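VirK protein (PDB 5XTA) is of unknown biochemical function but belongs to the VirK family and is probably exported from Legionella pneumophila through type II secretion. Local coordinates at residues 8-13 with 53-58; 22-27 with 78-83. The protein carries 3 engineered substitutions. One frame throughout, in Å; residues are numbered along the deposited sequence.

How the interactions relate
Both contacts are buried and wholly apolar, with no hydrogen bond across either, and both rest on the same antiparallel sheet, in which strands 54-63 and 74-83 are neighbours. Interaction 1 sets helix 7-15 against strand 54-63 with branched aliphatic groups, and its centre lies about 13 Å from the centre of the chain. Interaction 2, whose centre is only about 4 Å from that of the chain, sets strand 21-25 of the smaller sheet against strand 74-83, with two phenylalanine rings and an isoleucine. Backbone hydrogen bonds, Ala57 O to Phe80 N and Val55 N to Leu82 O, tie the two together. Between them they seat two elements consecutive in sequence on adjacent strands of one sheet.

Interaction 1: residues 8-13 with 53-58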
loop_
_atom_site.group_PDB
_atom_site.type_symbol
_atom_site.label_atom_id
_atom_site.label_comp_id
_atom_site.label_asym_id
_atom_site.label_seq_id
_atom_site.Cartn_x
_atom_site.Cartn_y
_atom_site.Cartn_z
ATOM N N GLN A 8 -23.961 7.795 -7.150
ATOM C CA GLN A 8 -24.243 8.255 -5.794
ATOM C C GLN A 8 -23.829 7.243 -4.717
ATOM O O GLN A 8 -23.390 7.642 -3.641
ATOM C CB GLN A 8 -25.732 8.610 -5.612
ATOM C CG GLN A 8 -26.028 9.393 -4.332
ATOM C CD GLN A 8 -25.299 10.733 -4.301
ATOM O OE1 GLN A 8 -25.333 11.490 -5.265
ATOM N NE2 GLN A 8 -24.601 11.010 -3.212
ATOM N N ASN A 9 -23.990 5.945 -4.971
ATOM C CA ASN A 9 -23.555 4.940 -4.014
ATOM C C ASN A 9 -22.059 5.084 -3.801
ATOM O O ASN A 9 -21.571 4.894 -2.713
ATOM C CB ASN A 9 -23.836 3.510 -4.494
ATOM C CG ASN A 9 -25.329 3.124 -4.453
ATOM O OD1 ASN A 9 -26.125 3.665 -3.676
ATOM N ND2 ASN A 9 -25.688 2.149 -5.239
ATOM N N ILE A 10 -21.326 5.360 -4.864
ATOM C CA ILE A 10 -19.859 5.383 -4.794
ATOM C C ILE A 10 -19.389 6.602 -4.011
ATOM O O ILE A 10 -18.531 6.487 -3.158
ATOM C CB ILE A 10 -19.229 5.387 -6.206
ATOM C CG1 ILE A 10 -19.519 4.056 -6.913
ATOM C CG2 ILE A 10 -17.718 5.679 -6.157
ATOM C CD1 ILE A 10 -19.301 4.081 -8.424
ATOM N N VAL A 11 -19.940 7.766 -4.364
ATOM C CA VAL A 11 -19.711 9.026 -3.664
ATOM C C VAL A 11 -20.031 8.868 -2.179
ATOM O O VAL A 11 -19.224 9.254 -1.340
ATOM C CB VAL A 11 -20.523 10.144 -4.331
ATOM C CG1 VAL A 11 -20.633 11.390 -3.454
ATOM C CG2 VAL A 11 -19.910 10.467 -5.689
ATOM N N ASP A 12 -21.169 8.246 -1.866
ATOM C CA ASP A 12 -21.540 7.993 -0.475
ATOM C C ASP A 12 -20.520 7.097 0.255
ATOM O O ASP A 12 -20.208 7.337 1.434
ATOM C CB ASP A 12 -22.959 7.405 -0.358
ATOM C CG ASP A 12 -24.068 8.438 -0.681
ATOM O OD1 ASP A 12 -23.780 9.647 -0.820
ATOM O OD2 ASP A 12 -25.240 8.032 -0.822
ATOM N N ALA A 13 -20.022 6.070 -0.429
ATOM C CA ALA A 13 -19.053 5.161 0.175
ATOM C C ALA A 13 -17.728 5.887 0.484
ATOM O O ALA A 13 -17.108 5.669 1.524
ATOM C CB ALA A 13 -18.823 3.955 -0.720
ATOM N N SER A 53 -19.528 15.566 -9.382
ATOM C CA SER A 53 -19.659 15.135 -10.765
ATOM C C SER A 53 -18.664 14.083 -11.260
ATOM O O SER A 53 -18.893 13.469 -12.308
ATOM C CB SER A 53 -19.573 16.360 -11.663
ATOM O OG SER A 53 -18.230 16.754 -11.888
ATOM N N ARG A 54 -17.550 13.905 -10.546
ATOM C CA ARG A 54 -16.473 13.021 -10.985
ATOM C C ARG A 54 -15.840 12.347 -9.787
ATOM O O ARG A 54 -15.665 12.989 -8.745
ATOM C CB ARG A 54 -15.378 13.828 -11.715
ATOM C CG ARG A 54 -15.480 13.831 -13.213
ATOM C CD ARG A 54 -14.267 14.469 -13.892
ATOM N NE ARG A 54 -13.734 15.686 -13.252
ATOM C CZ ARG A 54 -12.444 15.950 -12.982
ATOM N NH1 ARG A 54 -11.465 15.082 -13.239
ATOM N NH2 ARG A 54 -12.119 17.121 -12.436
ATOM N N VAL A 55 -15.480 11.069 -9.957
ATOM C CA VAL A 55 -14.641 10.333 -9.020
ATOM C C VAL A 55 -13.341 10.010 -9.711
ATOM O O VAL A 55 -13.337 9.487 -10.854
ATOM C CB VAL A 55 -15.295 9.009 -8.614
ATOM C CG1 VAL A 55 -14.350 8.132 -7.796
ATOM C CG2 VAL A 55 -16.567 9.265 -7.839
ATOM N N THR A 56 -12.221 10.278 -9.025
ATOM C CA THR A 56 -10.924 10.002 -9.610
ATOM C C THR A 56 -10.003 9.318 -8.649
ATOM O O THR A 56 -10.118 9.456 -7.441
ATOM C CB THR A 56 -10.220 11.279 -10.114
ATOM O OG1 THR A 56 -9.880 12.108 -8.998
ATOM C CG2 THR A 56 -11.111 12.055 -11.021
ATOM N N ALA A 57 -9.106 8.538 -9.208
ATOM C CA ALA A 57 -8.092 7.833 -8.420
ATOM C C ALA A 57 -7.006 7.425 -9.340
ATOM O O ALA A 57 -7.172 7.498 -10.535
ATOM C CB ALA A 57 -8.669 6.602 -7.745
ATOM N N SER A 58 -5.888 7.003 -8.788
ATOM C CA SER A 58 -4.772 6.515 -9.630
ATOM C C SER A 58 -3.950 5.455 -8.934
ATOM O O SER A 58 -4.059 5.272 -7.703
ATOM C CB SER A 58 -3.874 7.691 -10.033
ATOM O OG SER A 58 -3.170 8.254 -8.930
#
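Helix 7-15 approaches the beginning of strand 54-63 most closely at Val11 and Val55, whose CA atoms stand 7.5 Å apart. That spacing leaves room for methyl groups in between, and three residues supply them. Val55 is directed at the helix, and its CG2 methyl reaches two successive helix residues: it lies 4.1 Å from CG2 of Ile10 and 4.2 Å from CG2 of Val11. The two helix methyls arrive there by different torsions. In Ile10 the CG2 branch is anti to the backbone N, with chi1 at -67° measured to CG1, whereas the CG2 of Val11 sits beside its own N, opposite the carbonyl carbon. Each helix side chain meets the valine at a slant, by way of a single methyl. On the outer part of the same helix Gln8 NE2 donates to Asp12 OD1 over 2.9 Å, one turn along; the oxygen lies close to the amide plane of Gln8, yet is itself met from above the plane of the carboxylate. Phe7 and Ile14 of the same helix also touch Val55, while Val49 meets Val11 and Leu82 meets Ile10, so neighbouring strands continue the apolar surface. Just ahead of Val55, Ser53 and Arg54 both face Ile50 in a classic beta bulge. With only 91 Å² buried between the two segments and no polar bond across them, the helix is held here by dispersion and the exclusion of water, while the Gln8-Asp12 side-chain bond lies on residues that do not touch the strand.

Interaction 2: residues 22-27 with 78-83; sequences FVINLK and SKFNLD
In both Phe22 and Phe80 CG stands anti to the carbonyl carbon, beside the backbone N (chi1 -59° and -63°); leaving strands of two different sheets toward each other, the two side chains bring their rings together. There the rings run almost parallel, with their planes 8° apart, but they are offset laterally so that little of one ring lies over the other. Their centroids stand 5.2 Å apart, and the shortest approach, Phe22 CG to Phe80 CD1, is 4.5 Å. Ile24, two residues along the strand from Phe22, reaches the same ring differently. The outermost methyl of its extended CG1 branch, CD1, lies at the edge of the Phe80 ring, in its plane, 3.7 Å from CE1 and 4.1 Å from CD1 of that ring. Phe80 therefore meets an aromatic neighbour and an aliphatic one, and the latter closes in on its rim. Phe116 touches all three residues from strand 116-119, and Ile90 of strand 87-96 touches Ile24 and Phe80. Inward-facing aromatic and branched aliphatic groups from two antiparallel sheets are what is expected of the hydrophobic core between packed sheets, here in a fold described as novel for bacterial VirK proteins.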
loop_
_atom_site.group_PDB
_atom_site.type_symbol
_atom_site.label_atom_id
_atom_site.label_comp_id
_atom_site.label_asym_id
_atom_site.label_seq_id
_atom_site.Cartn_x
_atom_site.Cartn_y
_atom_site.Cartn_z
ATOM N N PHE A 22 -11.664 -1.088 -7.706
ATOM C CA PHE A 22 -12.067 -1.067 -9.110
ATOM C C PHE A 22 -11.777 -2.424 -9.749
ATOM O O PHE A 22 -10.642 -2.919 -9.661
ATOM C CB PHE A 22 -11.334 0.020 -9.891
ATOM C CG PHE A 22 -11.552 1.379 -9.345
ATOM C CD1 PHE A 22 -12.766 2.013 -9.511
ATOM C CD2 PHE A 22 -10.574 2.012 -8.591
ATOM C CE1 PHE A 22 -12.998 3.277 -8.982
ATOM C CE2 PHE A 22 -10.819 3.258 -8.037
ATOM C CZ PHE A 22 -12.025 3.898 -8.256
ATOM N N VAL A 23 -12.829 -3.003 -10.347
ATOM C CA VAL A 23 -12.737 -4.219 -11.147
ATOM C C VAL A 23 -13.118 -3.911 -12.602
ATOM O O VAL A 23 -14.235 -3.473 -12.905
ATOM C CB VAL A 23 -13.559 -5.363 -10.559
ATOM C CG1 VAL A 23 -13.321 -6.645 -11.333
ATOM C CG2 VAL A 23 -13.167 -5.602 -9.108
ATOM N N ILE A 24 -12.164 -4.110 -13.491
ATOM C CA ILE A 24 -12.327 -3.768 -14.873
ATOM C C ILE A 24 -12.247 -4.981 -15.735
ATOM O O ILE A 24 -11.257 -5.732 -15.684
ATOM C CB ILE A 24 -11.274 -2.758 -15.287
ATOM C CG1 ILE A 24 -11.359 -1.658 -14.232
ATOM C CG2 ILE A 24 -11.521 -2.272 -16.727
ATOM C CD1 ILE A 24 -10.816 -0.330 -14.590
ATOM N N ASN A 25 -13.282 -5.143 -16.553
ATOM C CA ASN A 25 -13.354 -6.237 -17.539
ATOM C C ASN A 25 -13.052 -5.681 -18.927
ATOM O O ASN A 25 -13.913 -5.053 -19.583
ATOM C CB ASN A 25 -14.718 -6.900 -17.431
ATOM C CG ASN A 25 -14.842 -8.166 -18.260
ATOM O OD1 ASN A 25 -13.981 -8.530 -19.058
ATOM N ND2 ASN A 25 -15.938 -8.852 -18.044
ATOM N N LEU A 26 -11.796 -5.864 -19.339
ATOM C CA LEU A 26 -11.241 -5.228 -20.538
ATOM C C LEU A 26 -11.980 -5.512 -21.848
ATOM O O LEU A 26 -12.043 -4.651 -22.722
ATOM C CB LEU A 26 -9.785 -5.626 -20.718
ATOM C CG LEU A 26 -8.708 -4.740 -20.085
ATOM C CD1 LEU A 26 -9.055 -4.228 -18.709
ATOM C CD2 LEU A 26 -7.397 -5.505 -20.042
ATOM N N LYS A 27 -12.553 -6.702 -21.967
ATOM C CA LYS A 27 -13.284 -7.058 -23.164
ATOM C C LYS A 27 -14.617 -6.280 -23.286
ATOM O O LYS A 27 -15.207 -6.205 -24.347
ATOM C CB LYS A 27 -13.479 -8.572 -23.229
ATOM C CG LYS A 27 -14.565 -9.161 -22.349
ATOM C CD LYS A 27 -14.574 -10.681 -22.502
ATOM C CE LYS A 27 -14.896 -11.439 -21.217
ATOM N NZ LYS A 27 -16.355 -11.645 -20.979
ATOM N N SER A 78 -1.837 4.288 -13.976
ATOM C CA SER A 78 -3.213 4.304 -14.411
ATOM C C SER A 78 -3.982 5.372 -13.671
ATOM O O SER A 78 -3.954 5.411 -12.451
ATOM C CB SER A 78 -3.826 2.955 -14.161
ATOM O OG SER A 78 -3.180 2.009 -14.979
ATOM N N LYS A 79 -4.653 6.237 -14.436
ATOM C CA LYS A 79 -5.551 7.265 -13.933
ATOM C C LYS A 79 -7.018 6.863 -14.233
ATOM O O LYS A 79 -7.370 6.596 -15.370
ATOM C CB LYS A 79 -5.161 8.584 -14.600
ATOM C CG LYS A 79 -6.076 9.767 -14.337
ATOM C CD LYS A 79 -5.967 10.234 -12.913
ATOM C CE LYS A 79 -6.837 11.470 -12.723
ATOM N NZ LYS A 79 -6.944 11.810 -11.295
ATOM N N PHE A 80 -7.818 6.744 -13.184
ATOM C CA PHE A 80 -9.199 6.258 -13.267
ATOM C C PHE A 80 -10.090 7.468 -13.098
ATOM O O PHE A 80 -9.862 8.275 -12.199
ATOM C CB PHE A 80 -9.495 5.292 -12.120
ATOM C CG PHE A 80 -8.662 4.051 -12.138
ATOM C CD1 PHE A 80 -9.104 2.921 -12.790
ATOM C CD2 PHE A 80 -7.429 4.007 -11.498
ATOM C CE1 PHE A 80 -8.342 1.768 -12.815
ATOM C CE2 PHE A 80 -6.670 2.851 -11.515
ATOM C CZ PHE A 80 -7.131 1.730 -12.180
ATOM N N ASN A 81 -11.061 7.612 -13.988
ATOM C CA ASN A 81 -12.020 8.693 -13.956
ATOM C C ASN A 81 -13.421 8.116 -14.189
ATOM O O ASN A 81 -13.600 7.289 -15.074
ATOM C CB ASN A 81 -11.658 9.676 -15.050
ATOM C CG ASN A 81 -12.218 11.055 -14.803
ATOM O OD1 ASN A 81 -13.425 11.250 -14.717
ATOM N ND2 ASN A 81 -11.339 12.016 -14.686
ATOM N N LEU A 82 -14.385 8.534 -13.396
ATOM C CA LEU A 82 -15.762 8.083 -13.521
ATOM C C LEU A 82 -16.626 9.297 -13.386
ATOM O O LEU A 82 -16.527 10.025 -12.377
ATOM C CB LEU A 82 -16.114 7.144 -12.395
ATOM C CG LEU A 82 -17.580 6.809 -12.236
ATOM C CD1 LEU A 82 -18.044 6.002 -13.445
ATOM C CD2 LEU A 82 -17.808 6.050 -10.934
ATOM N N ASP A 83 -17.495 9.525 -14.359
ATOM C CA ASP A 83 -18.366 10.685 -14.250
ATOM C C ASP A 83 -19.743 10.310 -13.730
ATOM O O ASP A 83 -20.088 9.126 -13.634
ATOM C CB ASP A 83 -18.386 11.484 -15.560
ATOM C CG ASP A 83 -19.154 10.788 -16.678
ATOM O OD1 ASP A 83 -20.053 9.948 -16.429
ATOM O OD2 ASP A 83 -18.864 11.122 -17.838
#